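Local structure of GH127 beta-L-arabinofuranoside (Geobacillus stearothermophilus, 4QK0) at residues A[272-277]-A[341-346]; A[294-299]-A[354-359]; A[443-448]-A[456-461]. The protein probably hydrolyses terminal beta-L-arabinofuranosidic linkages, as a glycoside hydrolase of family GH127. One frame throughout, in Å; residues are numbered along the deposited sequence.

Interactions 1 and 2 lie side by side in the helical catalytic domain, their centres 11 Å apart. The centre of interaction 3, in the beta-rich middle domain, is 26 Å from that of interaction 1 and 27 Å from that of interaction 2. The first two interleave along the chain: helices 266-283 and 286-302 come in succession, then helices 334-350 and 354-365, and each contact takes one helix from either pair, joining the pairs. W343 CH2 lies 3.4 Å from W296 CA, so the two contacts share one patch of buried packing. Interaction 3 follows as a hairpin of a separate sheet, its nearest atoms about 11 Å from interaction 1 and about 12 Å from interaction 2.

Interaction 1. Residues A[272-277]-A[341-346]; sequences MYTAMA and VFWTRR
W343, T274 and R346 bury the most surface where helices 266-283 and 334-350 run side by side; the axes of segments 272-277 and 341-346 are nearly parallel, at 12°, and approach to 8.4 Å. CG of W343 is anti to its backbone N (chi1 -174°), which carries the indole across to the other helix. There Y273 CB sits 3.4 Å from W343 CE2, in a CH-pi contact over the face of the five-membered ring. The phenol ring crosses the six-membered ring obliquely, planes at 45°, and brings Y273 CD2 to 3.6 Å from W343 CH2. The methyl of A277 meets the indole at its edge, beyond NE1. T274 fits into the closest approach of the backbones: its OG1 lies 3.1 Å from W343 CA, a tight contact, and turns beside its own backbone N, where it bonds to the carbonyl of L270 one turn earlier. On the other branch, T274 CG2 lies 3.8 Å from R346 CG. R346 CB points toward the other helix and packs on A277 CB at 3.7 Å; a bend at chi2 then turns the chain away toward E349 and E203, two carboxylates that probably hold its positive charge in this buried setting. A water donates to both A277 O and R346 O, tying the two backbones together. An alanine in place of W343 would remove the surface under Y273 CB and the edge-to-face partner of W296, and would probably loosen the join between helices 266-283, 286-302 and 334-350. Around the pair, helix 194-205 covers T274 and R346 through L196 and L199, helix 286-302 sets L295 against Y273, and helix 354-365 packs on V341 and T344, so that the contact lies inside the helical catalytic domain.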
HETATM    1  N   MSE A 272       8.300 -11.289 -23.214  1.00 24.43           N
HETATM    2  CA  MSE A 272       7.961 -12.649 -23.560  1.00 25.04           C
HETATM    3  C   MSE A 272       6.806 -12.647 -24.517  1.00 26.40           C
HETATM    4  O   MSE A 272       6.853 -13.324 -25.546  1.00 27.06           O
HETATM    5  CB  MSE A 272       7.613 -13.511 -22.370  1.00 25.31           C
HETATM    6  CG  MSE A 272       7.453 -15.000 -22.734  1.00 25.66           C
HETATM    7 SE   MSE A 272       6.988 -16.052 -21.155  1.00 25.45          SE
HETATM    8  CE  MSE A 272       5.209 -15.257 -20.972  1.00 22.51           C
ATOM      9  N   TYR A 273       5.786 -11.863 -24.239  1.00 23.78           N
ATOM     10  CA  TYR A 273       4.646 -11.833 -25.123  1.00 22.43           C
ATOM     11  C   TYR A 273       5.029 -11.323 -26.467  1.00 22.15           C
ATOM     12  O   TYR A 273       4.428 -11.697 -27.490  1.00 21.97           O
ATOM     13  CB  TYR A 273       3.494 -11.001 -24.574  1.00 22.78           C
ATOM     14  CG  TYR A 273       3.046 -11.361 -23.135  1.00 23.67           C
ATOM     15  CD1 TYR A 273       3.216 -12.619 -22.603  1.00 22.59           C
ATOM     16  CD2 TYR A 273       2.450 -10.391 -22.336  1.00 25.27           C
ATOM     17  CE1 TYR A 273       2.790 -12.922 -21.317  1.00 23.60           C
ATOM     18  CE2 TYR A 273       2.019 -10.693 -21.048  1.00 24.60           C
ATOM     19  CZ  TYR A 273       2.205 -11.947 -20.541  1.00 23.18           C
ATOM     20  OH  TYR A 273       1.770 -12.195 -19.265  1.00 22.34           O
ATOM     21  N   THR A 274       5.939 -10.374 -26.490  1.00 22.44           N
ATOM     22  CA  THR A 274       6.319  -9.766 -27.744  1.00 21.79           C
ATOM     23  C   THR A 274       6.982 -10.885 -28.652  1.00 22.76           C
ATOM     24  O   THR A 274       6.662 -11.000 -29.810  1.00 24.78           O
ATOM     25  CB  THR A 274       7.290  -8.641 -27.492  1.00 22.87           C
ATOM     26  OG1 THR A 274       6.635  -7.546 -26.828  1.00 19.88           O
ATOM     27  CG2 THR A 274       7.923  -8.129 -28.797  1.00 21.00           C
ATOM     28  N   ALA A 275       7.824 -11.717 -28.061  1.00 21.16           N
ATOM     29  CA  ALA A 275       8.416 -12.840 -28.740  1.00 23.19           C
ATOM     30  C   ALA A 275       7.337 -13.869 -29.195  1.00 26.37           C
ATOM     31  O   ALA A 275       7.344 -14.327 -30.331  1.00 24.27           O
ATOM     32  CB  ALA A 275       9.468 -13.505 -27.901  1.00 20.89           C
HETATM   33  N   MSE A 276       6.409 -14.176 -28.311  1.00 26.79           N
HETATM   34  CA  MSE A 276       5.368 -15.120 -28.637  1.00 29.47           C
HETATM   35  C   MSE A 276       4.573 -14.671 -29.830  1.00 27.49           C
HETATM   36  O   MSE A 276       4.262 -15.487 -30.687  1.00 29.94           O
HETATM   37  CB  MSE A 276       4.425 -15.334 -27.466  1.00 29.83           C
HETATM   38  CG  MSE A 276       5.152 -16.049 -26.327  1.00 27.46           C
HETATM   39 SE   MSE A 276       3.989 -15.968 -24.733  1.00 27.99          SE
HETATM   40  CE  MSE A 276       2.269 -16.690 -25.312  1.00 31.52           C
ATOM     41  N   ALA A 277       4.247 -13.384 -29.906  1.00 25.69           N
ATOM     42  CA  ALA A 277       3.453 -12.860 -31.011  1.00 24.89           C
ATOM     43  C   ALA A 277       4.206 -12.880 -32.343  1.00 29.25           C
ATOM     44  O   ALA A 277       3.630 -13.206 -33.377  1.00 26.99           O
ATOM     45  CB  ALA A 277       2.999 -11.462 -30.715  1.00 24.14           C
ATOM     46  N   VAL A 341       4.452  -1.099 -25.953  1.00 29.19           N
ATOM     47  CA  VAL A 341       4.501  -0.599 -27.313  1.00 30.10           C
ATOM     48  C   VAL A 341       5.119  -1.659 -28.264  1.00 27.98           C
ATOM     49  O   VAL A 341       4.583  -1.900 -29.350  1.00 27.27           O
ATOM     50  CB  VAL A 341       5.295   0.695 -27.402  1.00 33.14           C
ATOM     51  CG1 VAL A 341       5.489   1.113 -28.872  1.00 31.72           C
ATOM     52  CG2 VAL A 341       4.567   1.806 -26.638  1.00 30.06           C
ATOM     53  N   PHE A 342       6.226  -2.259 -27.859  1.00 25.06           N
ATOM     54  CA  PHE A 342       6.871  -3.298 -28.672  1.00 27.78           C
ATOM     55  C   PHE A 342       5.878  -4.437 -28.943  1.00 26.78           C
ATOM     56  O   PHE A 342       5.805  -4.940 -30.060  1.00 26.63           O
ATOM     57  CB  PHE A 342       8.116  -3.910 -28.034  1.00 28.24           C
ATOM     58  CG  PHE A 342       9.229  -2.935 -27.720  1.00 29.43           C
ATOM     59  CD1 PHE A 342       9.441  -1.790 -28.477  1.00 29.11           C
ATOM     60  CD2 PHE A 342      10.087  -3.189 -26.658  1.00 32.70           C
ATOM     61  CE1 PHE A 342      10.491  -0.914 -28.174  1.00 32.22           C
ATOM     62  CE2 PHE A 342      11.158  -2.314 -26.354  1.00 33.05           C
ATOM     63  CZ  PHE A 342      11.358  -1.180 -27.126  1.00 30.84           C
ATOM     64  N   TRP A 343       5.165  -4.855 -27.915  1.00 23.79           N
ATOM     65  CA  TRP A 343       4.213  -5.939 -28.038  1.00 24.43           C
ATOM     66  C   TRP A 343       3.149  -5.594 -29.060  1.00 26.92           C
ATOM     67  O   TRP A 343       2.864  -6.408 -29.941  1.00 26.92           O
ATOM     68  CB  TRP A 343       3.564  -6.204 -26.719  1.00 24.65           C
ATOM     69  CG  TRP A 343       2.690  -7.383 -26.698  1.00 28.13           C
ATOM     70  CD1 TRP A 343       2.708  -8.444 -27.561  1.00 29.28           C
ATOM     71  CD2 TRP A 343       1.698  -7.695 -25.714  1.00 26.94           C
ATOM     72  NE1 TRP A 343       1.792  -9.375 -27.172  1.00 28.25           N
ATOM     73  CE2 TRP A 343       1.166  -8.959 -26.038  1.00 26.40           C
ATOM     74  CE3 TRP A 343       1.239  -7.046 -24.567  1.00 26.15           C
ATOM     75  CZ2 TRP A 343       0.142  -9.579 -25.274  1.00 27.44           C
ATOM     76  CZ3 TRP A 343       0.227  -7.655 -23.805  1.00 27.00           C
ATOM     77  CH2 TRP A 343      -0.301  -8.913 -24.152  1.00 24.39           C
ATOM     78  N   THR A 344       2.613  -4.383 -28.995  1.00 25.63           N
ATOM     79  CA  THR A 344       1.534  -4.011 -29.887  1.00 29.34           C
ATOM     80  C   THR A 344       1.968  -4.112 -31.350  1.00 31.85           C
ATOM     81  O   THR A 344       1.197  -4.472 -32.226  1.00 33.17           O
ATOM     82  CB  THR A 344       1.015  -2.578 -29.640  1.00 31.05           C
ATOM     83  OG1 THR A 344       2.093  -1.637 -29.780  1.00 29.57           O
ATOM     84  CG2 THR A 344       0.435  -2.452 -28.228  1.00 32.59           C
ATOM     85  N   ARG A 345       3.192  -3.741 -31.620  1.00 32.84           N
ATOM     86  CA  ARG A 345       3.677  -3.798 -32.964  1.00 34.35           C
ATOM     87  C   ARG A 345       3.664  -5.235 -33.511  1.00 30.49           C
ATOM     88  O   ARG A 345       3.329  -5.419 -34.639  1.00 29.33           O
ATOM     89  CB  ARG A 345       5.066  -3.191 -33.052  1.00 35.09           C
ATOM     90  CG  ARG A 345       5.463  -2.810 -34.471  1.00 39.84           C
ATOM     91  CD  ARG A 345       6.911  -2.404 -34.451  1.00 45.93           C
ATOM     92  NE  ARG A 345       7.513  -2.329 -35.763  1.00 49.53           N
ATOM     93  CZ  ARG A 345       8.801  -2.079 -35.965  1.00 48.82           C
ATOM     94  NH1 ARG A 345       9.626  -1.867 -34.939  1.00 48.68           N
ATOM     95  NH2 ARG A 345       9.271  -2.035 -37.198  1.00 49.92           N
ATOM     96  N   ARG A 346       4.073  -6.225 -32.722  1.00 30.72           N
ATOM     97  CA  ARG A 346       4.000  -7.603 -33.142  1.00 30.91           C
ATOM     98  C   ARG A 346       2.571  -8.094 -33.227  1.00 31.48           C
ATOM     99  O   ARG A 346       2.260  -8.966 -34.059  1.00 31.03           O
ATOM    100  CB  ARG A 346       4.774  -8.517 -32.206  1.00 31.35           C
ATOM    101  CG  ARG A 346       6.267  -8.273 -32.231  1.00 34.20           C
ATOM    102  CD  ARG A 346       6.860  -8.529 -33.602  1.00 36.56           C
ATOM    103  NE  ARG A 346       8.307  -8.685 -33.582  1.00 41.17           N
ATOM    104  CZ  ARG A 346       9.055  -8.958 -34.652  1.00 41.40           C
ATOM    105  NH1 ARG A 346       8.485  -9.112 -35.834  1.00 39.77           N
ATOM    106  NH2 ARG A 346      10.395  -9.053 -34.550  1.00 42.87           N
TER
HETATM  107  O   HOH W   1       3.665 -10.814 -35.203  1.00 44.33           O

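Interaction 2. Residues A[294-299]-A[354-359]; sequences TLWENV and GKYADV
Aromatic packing dominates the meeting of helices 286-302 and 354-365; the axes of segments 294-299 and 354-359 come no closer than 12.3 Å and cross at 45°, a separation bridged by long side chains. W296, with CG anti to its backbone N (chi1 172°), reaches across, and Y356 presents the CD1-CE1 edge of its ring to one indole face. The pair is T-shaped, planes at 85°, with Y356 CD1 3.4 Å from W296 CE2. Apolar contact continues at the indole tip, where W296 CH2 meets V359 CB at 3.7 Å, the two side chains reaching tip to tip. The polar part is a salt bridge: K355 NZ donates to E297 OE2 at 2.8 Å, approaching from above the carboxylate plane. K355 starts from the crowded chi1 position and slides past the indole in the opposite direction to W296, while E297 folds back at chi2; K301 shares the same OE2, which would probably stabilise the carboxylate as an anion. Y356 OH is satisfied by E351. The contact is packing between helices of the GH127 catalytic domain, which, as a family of the six-hairpin clan, probably forms an (alpha/alpha)6 barrel.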
ATOM      1  N   THR A 294      -5.329 -14.196 -25.875  1.00 26.10           N
ATOM      2  CA  THR A 294      -5.917 -14.360 -24.568  1.00 28.00           C
ATOM      3  C   THR A 294      -5.144 -13.473 -23.577  1.00 27.53           C
ATOM      4  O   THR A 294      -5.747 -12.800 -22.774  1.00 24.48           O
ATOM      5  CB  THR A 294      -5.835 -15.828 -24.144  1.00 28.19           C
ATOM      6  OG1 THR A 294      -6.677 -16.569 -25.026  1.00 32.86           O
ATOM      7  CG2 THR A 294      -6.312 -16.052 -22.718  1.00 29.10           C
ATOM      8  N   LEU A 295      -3.826 -13.450 -23.704  1.00 22.20           N
ATOM      9  CA  LEU A 295      -3.019 -12.630 -22.832  1.00 22.26           C
ATOM     10  C   LEU A 295      -3.198 -11.156 -23.121  1.00 23.62           C
ATOM     11  O   LEU A 295      -3.272 -10.368 -22.197  1.00 25.21           O
ATOM     12  CB  LEU A 295      -1.570 -13.029 -22.912  1.00 22.68           C
ATOM     13  CG  LEU A 295      -1.323 -14.394 -22.250  1.00 20.84           C
ATOM     14  CD1 LEU A 295      -0.052 -15.029 -22.761  1.00 22.66           C
ATOM     15  CD2 LEU A 295      -1.221 -14.261 -20.749  1.00 23.65           C
ATOM     16  N   TRP A 296      -3.328 -10.795 -24.394  1.00 22.78           N
ATOM     17  CA  TRP A 296      -3.603  -9.439 -24.776  1.00 22.60           C
ATOM     18  C   TRP A 296      -4.863  -8.918 -24.145  1.00 23.87           C
ATOM     19  O   TRP A 296      -4.915  -7.786 -23.661  1.00 25.56           O
ATOM     20  CB  TRP A 296      -3.771  -9.325 -26.292  1.00 20.64           C
ATOM     21  CG  TRP A 296      -4.244  -7.993 -26.695  1.00 18.36           C
ATOM     22  CD1 TRP A 296      -5.493  -7.621 -26.978  1.00 18.04           C
ATOM     23  CD2 TRP A 296      -3.443  -6.832 -26.804  1.00 19.21           C
ATOM     24  NE1 TRP A 296      -5.536  -6.294 -27.270  1.00 19.64           N
ATOM     25  CE2 TRP A 296      -4.280  -5.791 -27.177  1.00 19.43           C
ATOM     26  CE3 TRP A 296      -2.087  -6.598 -26.664  1.00 19.92           C
ATOM     27  CZ2 TRP A 296      -3.831  -4.537 -27.416  1.00 23.97           C
ATOM     28  CZ3 TRP A 296      -1.619  -5.366 -26.859  1.00 22.27           C
ATOM     29  CH2 TRP A 296      -2.494  -4.313 -27.229  1.00 24.65           C
ATOM     30  N   GLU A 297      -5.923  -9.673 -24.268  1.00 23.29           N
ATOM     31  CA  GLU A 297      -7.190  -9.288 -23.669  1.00 26.54           C
ATOM     32  C   GLU A 297      -7.060  -9.170 -22.148  1.00 25.90           C
ATOM     33  O   GLU A 297      -7.602  -8.253 -21.565  1.00 26.05           O
ATOM     34  CB  GLU A 297      -8.277 -10.317 -24.012  1.00 30.88           C
ATOM     35  CG  GLU A 297      -8.638 -10.289 -25.514  1.00 40.27           C
ATOM     36  CD  GLU A 297      -9.386  -9.017 -25.947  1.00 46.37           C
ATOM     37  OE1 GLU A 297     -10.515  -8.797 -25.429  1.00 59.50           O
ATOM     38  OE2 GLU A 297      -8.872  -8.216 -26.782  1.00 51.26           O
ATOM     39  N   ASN A 298      -6.342 -10.095 -21.505  1.00 24.15           N
ATOM     40  CA  ASN A 298      -6.215 -10.022 -20.086  1.00 23.88           C
ATOM     41  C   ASN A 298      -5.443  -8.743 -19.672  1.00 25.79           C
ATOM     42  O   ASN A 298      -5.857  -8.022 -18.758  1.00 24.73           O
ATOM     43  CB  ASN A 298      -5.518 -11.215 -19.535  1.00 22.91           C
ATOM     44  CG  ASN A 298      -5.494 -11.197 -17.997  1.00 25.31           C
ATOM     45  OD1 ASN A 298      -4.439 -11.121 -17.362  1.00 23.08           O
ATOM     46  ND2 ASN A 298      -6.676 -11.341 -17.399  1.00 23.04           N
ATOM     47  N   VAL A 299      -4.319  -8.467 -20.328  1.00 22.38           N
ATOM     48  CA  VAL A 299      -3.504  -7.305 -19.950  1.00 22.08           C
ATOM     49  C   VAL A 299      -4.294  -6.020 -20.200  1.00 23.74           C
ATOM     50  O   VAL A 299      -4.407  -5.196 -19.308  1.00 23.87           O
ATOM     51  CB  VAL A 299      -2.183  -7.243 -20.726  1.00 19.48           C
ATOM     52  CG1 VAL A 299      -1.525  -5.917 -20.514  1.00 22.26           C
ATOM     53  CG2 VAL A 299      -1.279  -8.332 -20.270  1.00 19.42           C
ATOM     54  N   GLY A 354      -7.262  -2.435 -35.145  1.00 24.47           N
ATOM     55  CA  GLY A 354      -7.104  -1.113 -34.588  1.00 28.58           C
ATOM     56  C   GLY A 354      -6.959  -1.090 -33.057  1.00 30.11           C
ATOM     57  O   GLY A 354      -6.271  -0.229 -32.537  1.00 28.33           O
ATOM     58  N   LYS A 355      -7.534  -2.052 -32.343  1.00 31.19           N
ATOM     59  CA  LYS A 355      -7.409  -2.054 -30.872  1.00 34.05           C
ATOM     60  C   LYS A 355      -5.974  -2.190 -30.409  1.00 32.56           C
ATOM     61  O   LYS A 355      -5.629  -1.684 -29.371  1.00 36.49           O
ATOM     62  CB  LYS A 355      -8.300  -3.101 -30.234  1.00 39.37           C
ATOM     63  CG  LYS A 355      -7.736  -4.525 -30.273  1.00 45.71           C
ATOM     64  CD  LYS A 355      -8.827  -5.622 -30.053  1.00 49.09           C
ATOM     65  CE  LYS A 355      -8.332  -7.009 -30.442  1.00 44.60           C
ATOM     66  NZ  LYS A 355      -8.740  -8.091 -29.553  1.00 43.96           N
ATOM     67  N   TYR A 356      -5.113  -2.796 -31.217  1.00 31.54           N
ATOM     68  CA  TYR A 356      -3.704  -2.923 -30.901  1.00 29.21           C
ATOM     69  C   TYR A 356      -3.026  -1.581 -31.028  1.00 32.83           C
ATOM     70  O   TYR A 356      -2.181  -1.181 -30.196  1.00 26.61           O
ATOM     71  CB  TYR A 356      -2.976  -3.956 -31.799  1.00 29.62           C
ATOM     72  CG  TYR A 356      -3.597  -5.365 -31.757  1.00 32.50           C
ATOM     73  CD1 TYR A 356      -4.018  -5.922 -30.563  1.00 35.48           C
ATOM     74  CD2 TYR A 356      -3.721  -6.141 -32.891  1.00 32.37           C
ATOM     75  CE1 TYR A 356      -4.569  -7.185 -30.509  1.00 34.97           C
ATOM     76  CE2 TYR A 356      -4.287  -7.412 -32.847  1.00 31.71           C
ATOM     77  CZ  TYR A 356      -4.728  -7.915 -31.667  1.00 32.74           C
ATOM     78  OH  TYR A 356      -5.256  -9.173 -31.597  1.00 33.47           O
ATOM     79  N   ALA A 357      -3.349  -0.884 -32.103  1.00 30.84           N
ATOM     80  CA  ALA A 357      -2.711   0.382 -32.335  1.00 32.71           C
ATOM     81  C   ALA A 357      -3.265   1.430 -31.369  1.00 29.53           C
ATOM     82  O   ALA A 357      -2.588   2.390 -31.069  1.00 31.41           O
ATOM     83  CB  ALA A 357      -2.870   0.816 -33.798  1.00 29.96           C
ATOM     84  N   ASP A 358      -4.492   1.244 -30.923  1.00 26.55           N
ATOM     85  CA  ASP A 358      -5.136   2.115 -29.945  1.00 28.83           C
ATOM     86  C   ASP A 358      -4.354   2.077 -28.651  1.00 23.47           C
ATOM     87  O   ASP A 358      -4.005   3.140 -28.123  1.00 21.84           O
ATOM     88  CB  ASP A 358      -6.586   1.729 -29.696  1.00 28.15           C
ATOM     89  CG  ASP A 358      -7.504   2.108 -30.862  1.00 31.21           C
ATOM     90  OD1 ASP A 358      -7.139   2.960 -31.758  1.00 32.10           O
ATOM     91  OD2 ASP A 358      -8.638   1.579 -30.855  1.00 25.76           O
ATOM     92  N   VAL A 359      -3.962   0.895 -28.235  1.00 21.37           N
ATOM     93  CA  VAL A 359      -3.103   0.725 -27.070  1.00 20.80           C
ATOM     94  C   VAL A 359      -1.714   1.283 -27.279  1.00 25.44           C
ATOM     95  O   VAL A 359      -1.145   1.959 -26.381  1.00 24.53           O
ATOM     96  CB  VAL A 359      -3.057  -0.726 -26.633  1.00 20.84           C
ATOM     97  CG1 VAL A 359      -2.067  -0.961 -25.528  1.00 21.78           C
ATOM     98  CG2 VAL A 359      -4.420  -1.110 -26.103  1.00 25.05           C
TER

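Interaction 3. Residues A[443-448]-A[456-461]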
ATOM      1  N   GLY A 443       2.657  14.019 -38.327  1.00 33.07           N
ATOM      2  CA  GLY A 443       3.214  14.753 -39.450  1.00 34.91           C
ATOM      3  C   GLY A 443       4.479  14.053 -39.926  1.00 38.63           C
ATOM      4  O   GLY A 443       5.417  13.893 -39.171  1.00 35.64           O
ATOM      5  N   SER A 444       4.468  13.571 -41.165  1.00 38.81           N
ATOM      6  CA  SER A 444       5.543  12.720 -41.678  1.00 34.68           C
ATOM      7  C   SER A 444       5.371  12.399 -43.158  1.00 32.78           C
ATOM      8  O   SER A 444       4.324  12.660 -43.750  1.00 32.21           O
ATOM      9  CB  SER A 444       5.533  11.400 -40.952  1.00 34.04           C
ATOM     10  OG  SER A 444       4.271  10.759 -41.119  1.00 34.64           O
ATOM     11  N   ASP A 445       6.414  11.827 -43.739  1.00 35.40           N
ATOM     12  CA  ASP A 445       6.273  11.204 -45.032  1.00 38.89           C
ATOM     13  C   ASP A 445       7.029   9.911 -45.166  1.00 37.07           C
ATOM     14  O   ASP A 445       7.958   9.590 -44.403  1.00 36.04           O
ATOM     15  CB  ASP A 445       6.547  12.164 -46.180  1.00 44.82           C
ATOM     16  CG  ASP A 445       7.872  12.823 -46.076  1.00 48.92           C
ATOM     17  OD1 ASP A 445       8.866  12.082 -46.058  1.00 66.00           O
ATOM     18  OD2 ASP A 445       7.905  14.062 -46.015  1.00 54.83           O
ATOM     19  N   ILE A 446       6.520   9.107 -46.087  1.00 35.35           N
ATOM     20  CA  ILE A 446       7.061   7.791 -46.324  1.00 36.90           C
ATOM     21  C   ILE A 446       7.173   7.559 -47.811  1.00 37.11           C
ATOM     22  O   ILE A 446       6.310   7.947 -48.595  1.00 37.14           O
ATOM     23  CB  ILE A 446       6.242   6.681 -45.672  1.00 36.16           C
ATOM     24  CG1 ILE A 446       6.838   5.327 -46.026  1.00 36.38           C
ATOM     25  CG2 ILE A 446       4.772   6.770 -46.072  1.00 38.12           C
ATOM     26  CD1 ILE A 446       6.248   4.179 -45.258  1.00 38.28           C
ATOM     27  N   GLN A 447       8.291   6.958 -48.166  1.00 42.26           N
ATOM     28  CA  GLN A 447       8.617   6.583 -49.526  1.00 44.62           C
ATOM     29  C   GLN A 447       8.648   5.066 -49.508  1.00 40.95           C
ATOM     30  O   GLN A 447       9.474   4.483 -48.846  1.00 45.56           O
ATOM     31  CB  GLN A 447      10.005   7.147 -49.881  1.00 48.40           C
ATOM     32  CG  GLN A 447      10.564   6.637 -51.199  1.00 57.59           C
ATOM     33  CD  GLN A 447       9.704   7.073 -52.360  1.00 61.12           C
ATOM     34  OE1 GLN A 447       9.116   6.236 -53.049  1.00 71.52           O
ATOM     35  NE2 GLN A 447       9.583   8.397 -52.555  1.00 60.88           N
ATOM     36  N   THR A 448       7.756   4.416 -50.218  1.00 39.61           N
ATOM     37  CA  THR A 448       7.620   2.972 -50.071  1.00 39.02           C
ATOM     38  C   THR A 448       7.338   2.360 -51.438  1.00 46.44           C
ATOM     39  O   THR A 448       7.258   3.066 -52.431  1.00 44.15           O
ATOM     40  CB  THR A 448       6.519   2.669 -49.025  1.00 40.85           C
ATOM     41  OG1 THR A 448       6.384   1.256 -48.782  1.00 44.90           O
ATOM     42  CG2 THR A 448       5.189   3.228 -49.441  1.00 41.36           C
ATOM     43  N   LYS A 456       4.868   7.777 -52.744  1.00 37.51           N
ATOM     44  CA  LYS A 456       5.184   8.744 -51.746  1.00 40.84           C
ATOM     45  C   LYS A 456       3.879   9.144 -51.029  1.00 41.25           C
ATOM     46  O   LYS A 456       2.878   9.522 -51.649  1.00 35.14           O
ATOM     47  CB  LYS A 456       5.857   9.940 -52.399  1.00 44.45           C
ATOM     48  CG  LYS A 456       6.804  10.687 -51.494  1.00 57.69           C
ATOM     49  CD  LYS A 456       6.088  11.823 -50.793  1.00 71.96           C
ATOM     50  CE  LYS A 456       6.999  12.581 -49.827  1.00 78.96           C
ATOM     51  NZ  LYS A 456       7.643  13.785 -50.432  1.00 78.68           N
ATOM     52  N   ILE A 457       3.912   9.072 -49.704  1.00 41.12           N
ATOM     53  CA  ILE A 457       2.773   9.485 -48.875  1.00 42.90           C
ATOM     54  C   ILE A 457       3.179  10.509 -47.827  1.00 39.48           C
ATOM     55  O   ILE A 457       4.191  10.351 -47.173  1.00 40.40           O
ATOM     56  CB  ILE A 457       2.117   8.263 -48.265  1.00 44.34           C
ATOM     57  CG1 ILE A 457       1.390   7.554 -49.385  1.00 41.08           C
ATOM     58  CG2 ILE A 457       1.114   8.674 -47.184  1.00 48.86           C
ATOM     59  CD1 ILE A 457       0.980   6.164 -49.074  1.00 45.24           C
HETATM   60  N   MSE A 458       2.428  11.594 -47.752  1.00 42.72           N
HETATM   61  CA  MSE A 458       2.703  12.703 -46.850  1.00 46.37           C
HETATM   62  C   MSE A 458       1.524  12.813 -45.914  1.00 42.72           C
HETATM   63  O   MSE A 458       0.371  12.764 -46.371  1.00 39.51           O
HETATM   64  CB  MSE A 458       2.747  13.971 -47.681  1.00 54.15           C
HETATM   65  CG  MSE A 458       3.956  14.858 -47.473  1.00 74.50           C
HETATM   66 SE   MSE A 458       4.181  16.081 -48.963  1.00112.50          SE
HETATM   67  CE  MSE A 458       4.043  14.829 -50.490  1.00 97.38           C
ATOM     68  N   GLN A 459       1.798  12.958 -44.610  1.00 37.86           N
ATOM     69  CA  GLN A 459       0.766  13.311 -43.595  1.00 37.02           C
ATOM     70  C   GLN A 459       1.009  14.703 -43.074  1.00 36.52           C
ATOM     71  O   GLN A 459       2.100  14.963 -42.575  1.00 31.12           O
ATOM     72  CB  GLN A 459       0.898  12.449 -42.363  1.00 36.35           C
ATOM     73  CG  GLN A 459       0.085  11.221 -42.317  1.00 39.14           C
ATOM     74  CD  GLN A 459       0.013  10.626 -40.933  1.00 34.88           C
ATOM     75  OE1 GLN A 459      -0.679  11.145 -40.055  1.00 38.42           O
ATOM     76  NE2 GLN A 459       0.715   9.547 -40.737  1.00 35.57           N
ATOM     77  N   GLU A 460       0.001  15.563 -43.111  1.00 38.21           N
ATOM     78  CA  GLU A 460       0.072  16.876 -42.454  1.00 43.77           C
ATOM     79  C   GLU A 460      -1.044  16.928 -41.421  1.00 38.73           C
ATOM     80  O   GLU A 460      -2.195  16.669 -41.741  1.00 37.23           O
ATOM     81  CB  GLU A 460      -0.106  18.029 -43.447  1.00 47.64           C
ATOM     82  CG  GLU A 460       0.924  18.006 -44.583  1.00 64.15           C
ATOM     83  CD  GLU A 460       0.719  19.121 -45.623  1.00 66.42           C
ATOM     84  OE1 GLU A 460      -0.263  19.084 -46.408  1.00 63.87           O
ATOM     85  OE2 GLU A 460       1.563  20.034 -45.653  1.00 71.36           O
ATOM     86  N   THR A 461      -0.702  17.257 -40.196  1.00 33.68           N
ATOM     87  CA  THR A 461      -1.687  17.218 -39.104  1.00 37.85           C
ATOM     88  C   THR A 461      -1.086  17.859 -37.867  1.00 34.31           C
ATOM     89  O   THR A 461       0.140  17.789 -37.686  1.00 31.78           O
ATOM     90  CB  THR A 461      -2.094  15.769 -38.748  1.00 33.35           C
ATOM     91  OG1 THR A 461      -3.148  15.789 -37.771  1.00 40.23           O
ATOM     92  CG2 THR A 461      -0.917  14.972 -38.275  1.00 32.10           C
TER
HETATM   93  O   HOH W   2       1.686  16.083 -36.247  1.00 36.97           O
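G443 enters the pairing with its CA 3.3 Å from Q459 O, a CA-H...O contact, while a water accepts from its N and donates to T461 O. The strand begins at S444, in a hydrogen-bonded pair with Q459: the bond from Q459 N to S444 O is short, 2.7 Å, and nearly straight at 177°, whereas S444 N meets Q459 O on a lone pair. OG of S444 and NE2 of Q459 both turn to Y429 OH, which joins the two side chains indirectly. D445, in a non-hydrogen-bonded pair with M458, points to the other face, where D445 CB lies 3.7 Å from K456 CE; D445 OD2 and K456 NZ stay 4.4 Å apart, beyond a salt bridge, and D445 OD1 is bound by N17 ND2. Next, I446 and I457 exchange both backbone bonds, and their side chains lie alongside, CG2 of I446 against CB of I457 at 3.8 Å. Q447 finally bends at chi2, which brings Q447 NE2 to 3.8 Å from K456 CG, the two chains crossing at about a right angle, with Q447 OE1 held by S454. This is an antiparallel beta hairpin, strands 444-450 and 453-461, in a sheet where strand 468-475 follows on one side and the N-terminal strand 15-18 joins on the other.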